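Local coordinates for protein hydroxyethylthiazole kinase (Pyrococcus horikoshii, PDB 3HPD) that probably phosphorylates the hydroxyl group of 4-methyl-5-(2-hydroxyethyl)thiazole with ATP and magnesium, a step in making thiamine diphosphate, at residues A[17-23]-A[57-63]; A[87-93]-A[113-118]; A[127-131]-A[156-160]; A[196-201]-A[217-221]. Residue numbers count along the deposited sequence, not the author numbering.

Interaction 1: residues A[17-23]-A[57-63]; sequences LVHNITN and ADAVVIN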
loop_
_atom_site.group_PDB
_atom_site.type_symbol
_atom_site.label_atom_id
_atom_site.label_comp_id
_atom_site.label_asym_id
_atom_site.label_seq_id
_atom_site.Cartn_x
_atom_site.Cartn_y
_atom_site.Cartn_z
ATOM N N LEU A 17 -6.876 -17.087 11.176
ATOM C CA LEU A 17 -5.925 -15.980 11.222
ATOM C C LEU A 17 -4.769 -16.395 10.316
ATOM O O LEU A 17 -4.125 -17.414 10.555
ATOM C CB LEU A 17 -5.417 -15.755 12.653
ATOM C CG LEU A 17 -4.319 -14.698 12.839
ATOM C CD1 LEU A 17 -4.805 -13.347 12.325
ATOM C CD2 LEU A 17 -3.940 -14.596 14.309
ATOM N N VAL A 18 -4.516 -15.612 9.273
ATOM C CA VAL A 18 -3.453 -15.938 8.332
ATOM C C VAL A 18 -2.299 -14.958 8.459
ATOM O O VAL A 18 -2.435 -13.774 8.154
ATOM C CB VAL A 18 -3.990 -15.929 6.878
ATOM C CG1 VAL A 18 -2.886 -16.329 5.906
ATOM C CG2 VAL A 18 -5.176 -16.879 6.762
ATOM N N HIS A 19 -1.166 -15.468 8.929
ATOM C CA HIS A 19 0.033 -14.665 9.119
ATOM C C HIS A 19 0.777 -14.481 7.801
ATOM O O HIS A 19 1.186 -15.457 7.172
ATOM C CB HIS A 19 0.948 -15.353 10.137
ATOM C CG HIS A 19 2.246 -14.645 10.367
ATOM N ND1 HIS A 19 3.298 -15.225 11.042
ATOM C CD2 HIS A 19 2.664 -13.405 10.011
ATOM C CE1 HIS A 19 4.309 -14.375 11.091
ATOM N NE2 HIS A 19 3.950 -13.264 10.472
ATOM N N ASN A 20 0.957 -13.227 7.390
ATOM C CA ASN A 20 1.658 -12.923 6.146
ATOM C C ASN A 20 2.997 -12.232 6.371
ATOM O O ASN A 20 3.081 -11.238 7.098
ATOM C CB ASN A 20 0.813 -12.000 5.247
ATOM C CG ASN A 20 -0.451 -12.659 4.737
ATOM O OD1 ASN A 20 -0.578 -12.946 3.544
ATOM N ND2 ASN A 20 -1.399 -12.895 5.635
ATOM N N ILE A 21 4.043 -12.781 5.761
ATOM C CA ILE A 21 5.374 -12.181 5.788
ATOM C C ILE A 21 5.427 -11.952 4.288
ATOM O O ILE A 21 5.819 -12.828 3.518
ATOM C CB ILE A 21 6.442 -13.178 6.243
ATOM C CG1 ILE A 21 6.090 -13.687 7.646
ATOM C CG2 ILE A 21 7.808 -12.500 6.251
ATOM C CD1 ILE A 21 7.017 -14.759 8.173
ATOM N N THR A 22 5.005 -10.765 3.876
ATOM C CA THR A 22 4.869 -10.486 2.462
ATOM C C THR A 22 5.605 -9.269 1.891
ATOM O O THR A 22 6.448 -8.669 2.563
ATOM C CB THR A 22 3.353 -10.416 2.159
ATOM O OG1 THR A 22 3.128 -10.403 0.748
ATOM C CG2 THR A 22 2.739 -9.172 2.807
ATOM N N ASN A 23 5.291 -8.914 0.647
ATOM C CA ASN A 23 5.968 -7.794 -0.005
ATOM C C ASN A 23 5.237 -6.459 0.127
ATOM O O ASN A 23 4.025 -6.411 0.324
ATOM C CB ASN A 23 6.272 -8.134 -1.480
ATOM C CG ASN A 23 5.064 -8.006 -2.392
ATOM O OD1 ASN A 23 4.538 -6.914 -2.590
ATOM N ND2 ASN A 23 4.635 -9.126 -2.973
ATOM N N ALA A 57 -1.261 -17.688 14.792
ATOM C CA ALA A 57 -1.815 -17.942 13.462
ATOM C C ALA A 57 -2.250 -19.370 13.169
ATOM O O ALA A 57 -1.852 -20.313 13.850
ATOM C CB ALA A 57 -0.812 -17.494 12.401
ATOM N N ASP A 58 -3.071 -19.514 12.132
ATOM C CA ASP A 58 -3.567 -20.813 11.704
ATOM C C ASP A 58 -2.871 -21.241 10.418
ATOM O O ASP A 58 -2.946 -22.400 10.007
ATOM C CB ASP A 58 -5.081 -20.748 11.498
ATOM C CG ASP A 58 -5.821 -20.437 12.781
ATOM O OD1 ASP A 58 -5.639 -21.199 13.754
ATOM O OD2 ASP A 58 -6.571 -19.436 12.824
ATOM N N ALA A 59 -2.185 -20.294 9.789
ATOM C CA ALA A 59 -1.457 -20.560 8.559
ATOM C C ALA A 59 -0.471 -19.425 8.329
ATOM O O ALA A 59 -0.661 -18.315 8.832
ATOM C CB ALA A 59 -2.422 -20.671 7.385
ATOM N N VAL A 60 0.588 -19.710 7.579
ATOM C CA VAL A 60 1.604 -18.710 7.284
ATOM C C VAL A 60 1.797 -18.580 5.777
ATOM O O VAL A 60 1.974 -19.576 5.081
ATOM C CB VAL A 60 2.966 -19.087 7.930
ATOM C CG1 VAL A 60 4.020 -18.044 7.585
ATOM C CG2 VAL A 60 2.810 -19.201 9.443
ATOM N N VAL A 61 1.751 -17.349 5.281
ATOM C CA VAL A 61 1.945 -17.079 3.859
ATOM C C VAL A 61 3.236 -16.283 3.692
ATOM O O VAL A 61 3.399 -15.219 4.292
ATOM C CB VAL A 61 0.760 -16.264 3.273
ATOM C CG1 VAL A 61 1.054 -15.861 1.825
ATOM C CG2 VAL A 61 -0.516 -17.096 3.333
ATOM N N ILE A 62 4.154 -16.815 2.889
ATOM C CA ILE A 62 5.433 -16.163 2.631
ATOM C C ILE A 62 5.469 -15.706 1.175
ATOM O O ILE A 62 5.234 -16.492 0.260
ATOM C CB ILE A 62 6.617 -17.126 2.895
ATOM C CG1 ILE A 62 6.636 -17.525 4.374
ATOM C CG2 ILE A 62 7.936 -16.450 2.511
ATOM C CD1 ILE A 62 7.641 -18.613 4.713
ATOM N N ASN A 63 5.757 -14.425 0.975
ATOM C CA ASN A 63 5.803 -13.829 -0.358
ATOM C C ASN A 63 7.108 -13.034 -0.462
ATOM O O ASN A 63 7.298 -12.055 0.256
ATOM C CB ASN A 63 4.589 -12.906 -0.524
ATOM C CG ASN A 63 4.494 -12.309 -1.907
ATOM O OD1 ASN A 63 5.473 -11.795 -2.439
ATOM N ND2 ASN A 63 3.302 -12.363 -2.494
#
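Val18 lays its CG1 against CG2 of Val61 at 3.6 Å, an apolar contact between two parallel neighbouring strands, 17-21 and 59-63. Their axes approach to 4.6 Å at 25°, and four backbone bonds tie them: His19 N donates to Ala59 O (2.9 Å), Val61 N to His19 O (2.7 Å), Ile21 N to Val61 O (2.9 Å) and Asn63 N to Ile21 O (3.0 Å). A main-chain and a side-chain bond extend the ladder at Asp58, its N giving to Leu17 O (2.8 Å) while its OD2 accepts from Leu17 N (2.9 Å); beyond the last rung a bond between two side chains follows, Asn23 ND2 donating to Asn63 OD1 (2.8 Å). That asparagine end lies near Gly192, a predicted substrate-binding residue, and Asn20 is close to Met43, another. The pair belongs to the parallel part of the central sheet of a ribokinase-like alpha/beta fold. Val18 and Asn20 pack on helix 193-205 on one face; on the other, His19 and Ile21 meet helix 50-56, Ile21 and Ile62 meet helix 69-85, and His19 NE2 bonds Ala44 O. Strand 40-43 flanks 17-21, and strand 89-92 lies beyond 59-63.

Interaction 2: residues A[87-93]-A[113-118]; sequences KPIVLDP and GVDVLK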
loop_
_atom_site.group_PDB
_atom_site.type_symbol
_atom_site.label_atom_id
_atom_site.label_comp_id
_atom_site.label_asym_id
_atom_site.label_seq_id
_atom_site.Cartn_x
_atom_site.Cartn_y
_atom_site.Cartn_z
ATOM N N LYS A 87 2.041 -25.588 11.490
ATOM C CA LYS A 87 1.168 -24.590 10.881
ATOM C C LYS A 87 1.440 -24.641 9.374
ATOM O O LYS A 87 2.590 -24.556 8.944
ATOM C CB LYS A 87 1.479 -23.191 11.427
ATOM C CG LYS A 87 1.267 -23.031 12.933
ATOM C CD LYS A 87 -0.165 -23.358 13.340
ATOM C CE LYS A 87 -0.361 -23.275 14.853
ATOM N NZ LYS A 87 -0.330 -21.886 15.376
ATOM N N PRO A 88 0.389 -24.792 8.550
ATOM C CA PRO A 88 0.615 -24.850 7.103
ATOM C C PRO A 88 1.273 -23.599 6.528
ATOM O O PRO A 88 0.972 -22.478 6.942
ATOM C CB PRO A 88 -0.786 -25.098 6.545
ATOM C CG PRO A 88 -1.673 -24.435 7.545
ATOM C CD PRO A 88 -1.050 -24.850 8.860
ATOM N N ILE A 89 2.178 -23.809 5.576
ATOM C CA ILE A 89 2.906 -22.718 4.937
ATOM C C ILE A 89 2.620 -22.626 3.441
ATOM O O ILE A 89 2.647 -23.633 2.735
ATOM C CB ILE A 89 4.428 -22.904 5.105
ATOM C CG1 ILE A 89 4.783 -22.985 6.590
ATOM C CG2 ILE A 89 5.177 -21.753 4.433
ATOM C CD1 ILE A 89 6.176 -23.492 6.849
ATOM N N VAL A 90 2.346 -21.411 2.971
ATOM C CA VAL A 90 2.103 -21.158 1.553
ATOM C C VAL A 90 3.236 -20.258 1.069
ATOM O O VAL A 90 3.487 -19.203 1.656
ATOM C CB VAL A 90 0.771 -20.411 1.307
ATOM C CG1 VAL A 90 0.603 -20.142 -0.187
ATOM C CG2 VAL A 90 -0.400 -21.228 1.836
ATOM N N LEU A 91 3.925 -20.673 0.014
ATOM C CA LEU A 91 5.019 -19.873 -0.525
ATOM C C LEU A 91 4.720 -19.375 -1.931
ATOM O O LEU A 91 4.357 -20.154 -2.804
ATOM C CB LEU A 91 6.319 -20.689 -0.567
ATOM C CG LEU A 91 7.476 -20.035 -1.335
ATOM C CD1 LEU A 91 7.946 -18.777 -0.597
ATOM C CD2 LEU A 91 8.623 -21.027 -1.484
ATOM N N ASP A 92 4.863 -18.070 -2.138
ATOM C CA ASP A 92 4.667 -17.486 -3.457
ATOM C C ASP A 92 6.049 -16.950 -3.818
ATOM O O ASP A 92 6.460 -15.895 -3.328
ATOM C CB ASP A 92 3.660 -16.338 -3.419
ATOM C CG ASP A 92 3.248 -15.895 -4.807
ATOM O OD1 ASP A 92 4.101 -15.958 -5.721
ATOM O OD2 ASP A 92 2.084 -15.478 -4.986
ATOM N N PRO A 93 6.782 -17.675 -4.679
ATOM C CA PRO A 93 8.134 -17.339 -5.139
ATOM C C PRO A 93 8.177 -16.231 -6.180
ATOM O O PRO A 93 8.752 -16.409 -7.257
ATOM C CB PRO A 93 8.625 -18.666 -5.703
ATOM C CG PRO A 93 7.388 -19.164 -6.399
ATOM C CD PRO A 93 6.281 -18.874 -5.380
ATOM N N GLY A 113 10.684 -27.075 3.723
ATOM C CA GLY A 113 9.347 -27.622 3.583
ATOM C C GLY A 113 8.178 -26.665 3.697
ATOM O O GLY A 113 8.051 -25.934 4.679
ATOM N N VAL A 114 7.325 -26.675 2.676
ATOM C CA VAL A 114 6.127 -25.844 2.649
ATOM C C VAL A 114 4.959 -26.764 2.313
ATOM O O VAL A 114 5.161 -27.901 1.883
ATOM C CB VAL A 114 6.213 -24.718 1.585
ATOM C CG1 VAL A 114 7.470 -23.889 1.800
ATOM C CG2 VAL A 114 6.186 -25.311 0.185
ATOM N N ASP A 115 3.740 -26.278 2.507
ATOM C CA ASP A 115 2.555 -27.075 2.236
ATOM C C ASP A 115 1.948 -26.775 0.877
ATOM O O ASP A 115 1.277 -27.619 0.290
ATOM C CB ASP A 115 1.539 -26.853 3.350
ATOM C CG ASP A 115 2.047 -27.358 4.684
ATOM O OD1 ASP A 115 1.968 -28.583 4.916
ATOM O OD2 ASP A 115 2.552 -26.540 5.485
ATOM N N VAL A 116 2.191 -25.565 0.383
ATOM C CA VAL A 116 1.699 -25.147 -0.923
ATOM C C VAL A 116 2.719 -24.221 -1.571
ATOM O O VAL A 116 3.223 -23.299 -0.929
ATOM C CB VAL A 116 0.353 -24.376 -0.832
ATOM C CG1 VAL A 116 -0.033 -23.826 -2.208
ATOM C CG2 VAL A 116 -0.748 -25.293 -0.323
ATOM N N LEU A 117 3.041 -24.495 -2.831
ATOM C CA LEU A 117 3.962 -23.660 -3.610
ATOM C C LEU A 117 3.084 -23.177 -4.756
ATOM O O LEU A 117 2.518 -23.968 -5.495
ATOM C CB LEU A 117 5.137 -24.483 -4.158
ATOM C CG LEU A 117 6.054 -23.744 -5.149
ATOM C CD1 LEU A 117 6.724 -22.562 -4.469
ATOM C CD2 LEU A 117 7.111 -24.701 -5.685
ATOM N N LYS A 118 2.973 -21.862 -4.892
ATOM C CA LYS A 118 2.141 -21.282 -5.933
ATOM C C LYS A 118 2.819 -20.210 -6.765
ATOM O O LYS A 118 3.210 -19.194 -6.247
ATOM C CB LYS A 118 0.902 -20.618 -5.354
ATOM C CG LYS A 118 0.053 -20.114 -6.499
ATOM C CD LYS A 118 -0.745 -18.812 -6.284
ATOM C CE LYS A 118 0.137 -17.525 -6.048
ATOM N NZ LYS A 118 1.237 -17.212 -7.056
#
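This is a parallel strand pairing in the middle of the sheet, joining the two strands of a classic beta-alpha-beta unit: strand 89-92, helix 100-112, strand 116-120. The short strand axes run 4.8 Å apart at 18°. Leu91 takes both central rungs, its N donating to Val116 O (2.9 Å) and its O accepting from Lys118 N (3.0 Å). At the start of the pairing, Ile89 O receives both Asp115 N (2.9 Å) and Val116 N (3.1 Å), and Ile89 N donates to Asp115 OD2 (2.8 Å), so the aspartate side chain continues the ladder before the strand proper begins. Leu91 CD2 meets Leu117 CD1 at 3.9 Å on the face packed by helix 100-112, while Val90 CG2 touches Val116 CB at 4.2 Å on the other. Lys118, predicted to bind ATP, lies near Thr165 and a bound phosphate ion, probably from the crystallisation liquor. At the C-terminal ends of these strands Lys118 NZ forms a salt bridge with Asp92 OD2 at 2.8 Å.

Interaction 3: residues A[127-131]-A[156-160]; sequences LLGEE and REFNT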
loop_
_atom_site.group_PDB
_atom_site.type_symbol
_atom_site.label_atom_id
_atom_site.label_comp_id
_atom_site.label_asym_id
_atom_site.label_seq_id
_atom_site.Cartn_x
_atom_site.Cartn_y
_atom_site.Cartn_z
ATOM N N LEU A 127 12.431 -22.912 -10.663
ATOM C CA LEU A 127 12.718 -23.591 -9.402
ATOM C C LEU A 127 13.003 -25.073 -9.608
ATOM O O LEU A 127 13.902 -25.634 -8.982
ATOM C CB LEU A 127 11.545 -23.432 -8.429
ATOM C CG LEU A 127 11.280 -22.020 -7.898
ATOM C CD1 LEU A 127 10.027 -22.027 -7.030
ATOM C CD2 LEU A 127 12.483 -21.541 -7.095
ATOM N N LEU A 128 12.228 -25.709 -10.479
ATOM C CA LEU A 128 12.415 -27.127 -10.763
ATOM C C LEU A 128 13.705 -27.332 -11.554
ATOM O O LEU A 128 14.402 -28.334 -11.379
ATOM C CB LEU A 128 11.227 -27.666 -11.565
ATOM C CG LEU A 128 11.260 -29.152 -11.928
ATOM C CD1 LEU A 128 11.304 -29.996 -10.660
ATOM C CD2 LEU A 128 10.032 -29.499 -12.758
ATOM N N GLY A 129 14.015 -26.374 -12.422
ATOM C CA GLY A 129 15.219 -26.465 -13.225
ATOM C C GLY A 129 16.475 -26.300 -12.395
ATOM O O GLY A 129 17.400 -27.106 -12.487
ATOM N N GLU A 130 16.506 -25.249 -11.582
ATOM C CA GLU A 130 17.653 -24.971 -10.724
ATOM C C GLU A 130 17.843 -26.110 -9.729
ATOM O O GLU A 130 18.962 -26.568 -9.500
ATOM C CB GLU A 130 17.432 -23.659 -9.968
ATOM C CG GLU A 130 18.671 -23.096 -9.288
ATOM C CD GLU A 130 19.763 -22.734 -10.278
ATOM O OE1 GLU A 130 19.426 -22.274 -11.391
ATOM O OE2 GLU A 130 20.955 -22.897 -9.941
ATOM N N GLU A 131 16.739 -26.568 -9.146
ATOM C CA GLU A 131 16.771 -27.653 -8.171
ATOM C C GLU A 131 17.479 -28.885 -8.728
ATOM O O GLU A 131 18.299 -29.500 -8.044
ATOM C CB GLU A 131 15.344 -28.020 -7.750
ATOM C CG GLU A 131 15.242 -29.127 -6.703
ATOM C CD GLU A 131 15.992 -28.803 -5.422
ATOM O OE1 GLU A 131 16.282 -27.613 -5.180
ATOM O OE2 GLU A 131 16.281 -29.742 -4.650
ATOM N N ARG A 156 6.220 -33.420 -6.885
ATOM C CA ARG A 156 6.976 -34.575 -6.413
ATOM C C ARG A 156 8.380 -34.144 -5.991
ATOM O O ARG A 156 8.912 -34.611 -4.982
ATOM C CB ARG A 156 7.060 -35.638 -7.510
ATOM C CG ARG A 156 5.704 -36.099 -8.006
ATOM C CD ARG A 156 5.805 -37.405 -8.771
ATOM N NE ARG A 156 4.497 -37.848 -9.243
ATOM C CZ ARG A 156 4.166 -39.119 -9.442
ATOM N NH1 ARG A 156 5.050 -40.081 -9.206
ATOM N NH2 ARG A 156 2.950 -39.429 -9.872
ATOM N N GLU A 157 8.970 -33.242 -6.765
ATOM C CA GLU A 157 10.309 -32.747 -6.473
ATOM C C GLU A 157 10.383 -32.088 -5.096
ATOM O O GLU A 157 11.288 -32.372 -4.310
ATOM C CB GLU A 157 10.734 -31.736 -7.541
ATOM C CG GLU A 157 12.128 -31.160 -7.343
ATOM C CD GLU A 157 13.216 -32.201 -7.514
ATOM O OE1 GLU A 157 13.258 -32.846 -8.585
ATOM O OE2 GLU A 157 14.031 -32.375 -6.583
ATOM N N PHE A 158 9.421 -31.218 -4.805
ATOM C CA PHE A 158 9.401 -30.498 -3.537
ATOM C C PHE A 158 8.498 -31.102 -2.468
ATOM O O PHE A 158 8.294 -30.501 -1.411
ATOM C CB PHE A 158 9.017 -29.040 -3.792
ATOM C CG PHE A 158 9.963 -28.327 -4.712
ATOM C CD1 PHE A 158 11.293 -28.141 -4.348
ATOM C CD2 PHE A 158 9.541 -27.879 -5.959
ATOM C CE1 PHE A 158 12.193 -27.522 -5.212
ATOM C CE2 PHE A 158 10.436 -27.258 -6.833
ATOM C CZ PHE A 158 11.764 -27.081 -6.457
ATOM N N ASN A 159 7.973 -32.293 -2.741
ATOM C CA ASN A 159 7.101 -33.000 -1.805
ATOM C C ASN A 159 6.040 -32.082 -1.202
ATOM O O ASN A 159 5.907 -31.981 0.016
ATOM C CB ASN A 159 7.937 -33.633 -0.689
ATOM C CG ASN A 159 7.116 -34.530 0.216
ATOM O OD1 ASN A 159 6.285 -35.312 -0.256
ATOM N ND2 ASN A 159 7.351 -34.432 1.522
ATOM N N THR A 160 5.271 -31.431 -2.066
ATOM C CA THR A 160 4.241 -30.511 -1.605
ATOM C C THR A 160 3.187 -30.360 -2.691
ATOM O O THR A 160 3.268 -31.002 -3.739
ATOM C CB THR A 160 4.862 -29.121 -1.305
ATOM O OG1 THR A 160 3.899 -28.280 -0.658
ATOM C CG2 THR A 160 5.318 -28.450 -2.605
#
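Apolar and van der Waals packing makes up this surface contact, which has no hydrogen bond between the segments. Phe158 turns its ring edge to the last turn of helix 121-131, CZ lying 3.6 Å from Leu127 O; the same CZ is 4.2 Å from Leu127 CB. Separately, Phe158 CE1 is 3.8 Å from Glu131 CG. Beside the ring, Leu128 CD1 rests on the aliphatic part of Glu157, 3.6 Å from CG. Electrostatics add nothing favourable between the two acids, since Glu131 OE2 and Glu157 OE2 stand 4.0 Å apart with like charge. Backbone bonding finishes the second helix: Asn159, with positive phi, is the C-prime residue of a Schellman motif, its N making a weak bond to Arg156 O (3.4 Å), with Thr160 N bonding Ala155 O. The chain thereby turns from helix 144-157 toward strand 161-165, with Phe158 at the turn. Helix 121-131, directly after strand 116-120, touches both helix 144-157, where Leu128 also meets Leu150 and Asn153, and helix 100-112, which Leu127, Glu130 and Glu131 meet.

Interaction 4: residues A[196-201]-A[217-221]; sequences MVAALT and ALVTF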
loop_
_atom_site.group_PDB
_atom_site.type_symbol
_atom_site.label_atom_id
_atom_site.label_comp_id
_atom_site.label_asym_id
_atom_site.label_seq_id
_atom_site.Cartn_x
_atom_site.Cartn_y
_atom_site.Cartn_z
ATOM N N MET A 196 -2.556 -12.329 -4.229
ATOM C CA MET A 196 -3.842 -12.353 -3.541
ATOM C C MET A 196 -4.260 -13.812 -3.410
ATOM O O MET A 196 -4.755 -14.237 -2.369
ATOM C CB MET A 196 -4.908 -11.599 -4.339
ATOM C CG MET A 196 -4.721 -10.094 -4.393
ATOM S SD MET A 196 -6.017 -9.334 -5.402
ATOM C CE MET A 196 -5.838 -7.620 -4.948
ATOM N N VAL A 197 -4.057 -14.578 -4.478
ATOM C CA VAL A 197 -4.414 -15.993 -4.470
ATOM C C VAL A 197 -3.602 -16.760 -3.428
ATOM O O VAL A 197 -4.127 -17.643 -2.754
ATOM C CB VAL A 197 -4.205 -16.634 -5.862
ATOM C CG1 VAL A 197 -4.441 -18.133 -5.788
ATOM C CG2 VAL A 197 -5.162 -16.010 -6.863
ATOM N N ALA A 198 -2.322 -16.422 -3.293
ATOM C CA ALA A 198 -1.476 -17.090 -2.305
ATOM C C ALA A 198 -1.998 -16.793 -0.904
ATOM O O ALA A 198 -2.059 -17.681 -0.050
ATOM C CB ALA A 198 -0.031 -16.618 -2.440
ATOM N N ALA A 199 -2.382 -15.540 -0.666
ATOM C CA ALA A 199 -2.906 -15.144 0.640
ATOM C C ALA A 199 -4.220 -15.863 0.942
ATOM O O ALA A 199 -4.435 -16.336 2.060
ATOM C CB ALA A 199 -3.111 -13.627 0.692
ATOM N N LEU A 200 -5.098 -15.947 -0.054
ATOM C CA LEU A 200 -6.384 -16.622 0.126
ATOM C C LEU A 200 -6.162 -18.109 0.376
ATOM O O LEU A 200 -6.883 -18.731 1.158
ATOM C CB LEU A 200 -7.264 -16.434 -1.114
ATOM C CG LEU A 200 -7.681 -14.993 -1.428
ATOM C CD1 LEU A 200 -8.436 -14.960 -2.743
ATOM C CD2 LEU A 200 -8.538 -14.442 -0.300
ATOM N N THR A 201 -5.169 -18.676 -0.302
ATOM C CA THR A 201 -4.843 -20.086 -0.133
ATOM C C THR A 201 -4.476 -20.322 1.330
ATOM O O THR A 201 -4.761 -21.381 1.891
ATOM C CB THR A 201 -3.665 -20.497 -1.036
ATOM O OG1 THR A 201 -4.061 -20.386 -2.409
ATOM C CG2 THR A 201 -3.241 -21.934 -0.751
ATOM N N ALA A 217 -9.074 -21.984 -3.667
ATOM C CA ALA A 217 -8.646 -20.588 -3.718
ATOM C C ALA A 217 -8.647 -20.071 -5.152
ATOM O O ALA A 217 -9.091 -18.955 -5.421
ATOM C CB ALA A 217 -7.256 -20.447 -3.116
ATOM N N LEU A 218 -8.154 -20.894 -6.072
ATOM C CA LEU A 218 -8.087 -20.516 -7.478
ATOM C C LEU A 218 -9.466 -20.379 -8.110
ATOM O O LEU A 218 -9.699 -19.469 -8.904
ATOM C CB LEU A 218 -7.242 -21.534 -8.251
ATOM C CG LEU A 218 -5.739 -21.420 -7.973
ATOM C CD1 LEU A 218 -5.039 -22.729 -8.298
ATOM C CD2 LEU A 218 -5.158 -20.269 -8.788
ATOM N N VAL A 219 -10.380 -21.277 -7.757
ATOM C CA VAL A 219 -11.731 -21.220 -8.298
ATOM C C VAL A 219 -12.459 -20.000 -7.741
ATOM O O VAL A 219 -13.072 -19.231 -8.482
ATOM C CB VAL A 219 -12.525 -22.497 -7.945
ATOM C CG1 VAL A 219 -14.011 -22.295 -8.225
ATOM C CG2 VAL A 219 -11.986 -23.670 -8.756
ATOM N N THR A 220 -12.380 -19.820 -6.428
ATOM C CA THR A 220 -13.037 -18.690 -5.785
ATOM C C THR A 220 -12.542 -17.356 -6.336
ATOM O O THR A 220 -13.340 -16.483 -6.677
ATOM C CB THR A 220 -12.816 -18.726 -4.259
ATOM O OG1 THR A 220 -13.436 -19.902 -3.724
ATOM C CG2 THR A 220 -13.425 -17.503 -3.598
ATOM N N PHE A 221 -11.227 -17.196 -6.429
ATOM C CA PHE A 221 -10.669 -15.941 -6.930
ATOM C C PHE A 221 -10.949 -15.762 -8.418
ATOM O O PHE A 221 -11.208 -14.649 -8.883
ATOM C CB PHE A 221 -9.159 -15.891 -6.687
ATOM C CG PHE A 221 -8.543 -14.561 -7.015
ATOM C CD1 PHE A 221 -8.727 -13.471 -6.171
ATOM C CD2 PHE A 221 -7.804 -14.391 -8.181
ATOM C CE1 PHE A 221 -8.178 -12.226 -6.480
ATOM C CE2 PHE A 221 -7.249 -13.149 -8.501
ATOM C CZ PHE A 221 -7.440 -12.066 -7.650
#
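A Met-aromatic contact marks this helix pair: Met196 SD sits 4.8 Å from the centroid of the Phe221 ring, 70° off its normal, and 3.8 Å from Phe221 CE1. The same ring takes two aliphatic neighbours, with Val197 CG2 3.4 Å from Phe221 CD2 and Leu200 CD1 3.7 Å from Phe221 CD1. Met196, Val197 and Leu200 lie on one side of their helix, so the phenylalanine fits among side chains from successive turns. The two helical segments cross at 124°, their axes 9.4 Å apart at closest approach. They draw nearest at Thr201 and Ala217, whose CA atoms are 5.3 Å apart; alanine's small side chain fits here, Ala217 CB lying 3.3 Å from Thr201 OG1. Helix 193-205 lies against the central sheet of this ribokinase-like fold, Val197 and Ala198 touching Lys118 and Thr201 touching Val116, and helix 210-231 packs on helix 193-205. Thr201 OG1 donates to Val197 O (2.8 Å), so the hydroxyl is satisfied within its own helix. No hydrogen bond joins the segments. Val197 CG1 also meets Leu218 CD2 at 3.8 Å, and Leu218 lies beside Thr165, predicted to bind ATP. Leu200 and Met196 reach helix 27-37 and helix 235-248 as well.

Interactions 1 and 2 belong to one sheet, their centres 10 Å apart: strands 59-63 and 89-92 are adjacent, and Ile62 N lies 2.8 Å from Val90 O, a probable hydrogen bond. Interaction 4 brings helix 193-205 against both, Val61 CG2 approaching Ala198 O at 3.8 Å and Asp92 OD2 approaching Ala198 CB at 3.5 Å. Lys118, predicted to bind ATP, belongs to interaction 2 and touches Val197 of interaction 4 (CD to CG1, 3.8 Å). Interaction 3 is peripheral, its centre about 22 Å from those of interactions 1 and 4, yet it meets interaction 2 through Thr160 OG1 and Val114 O, 2.9 Å apart and probably hydrogen-bonded.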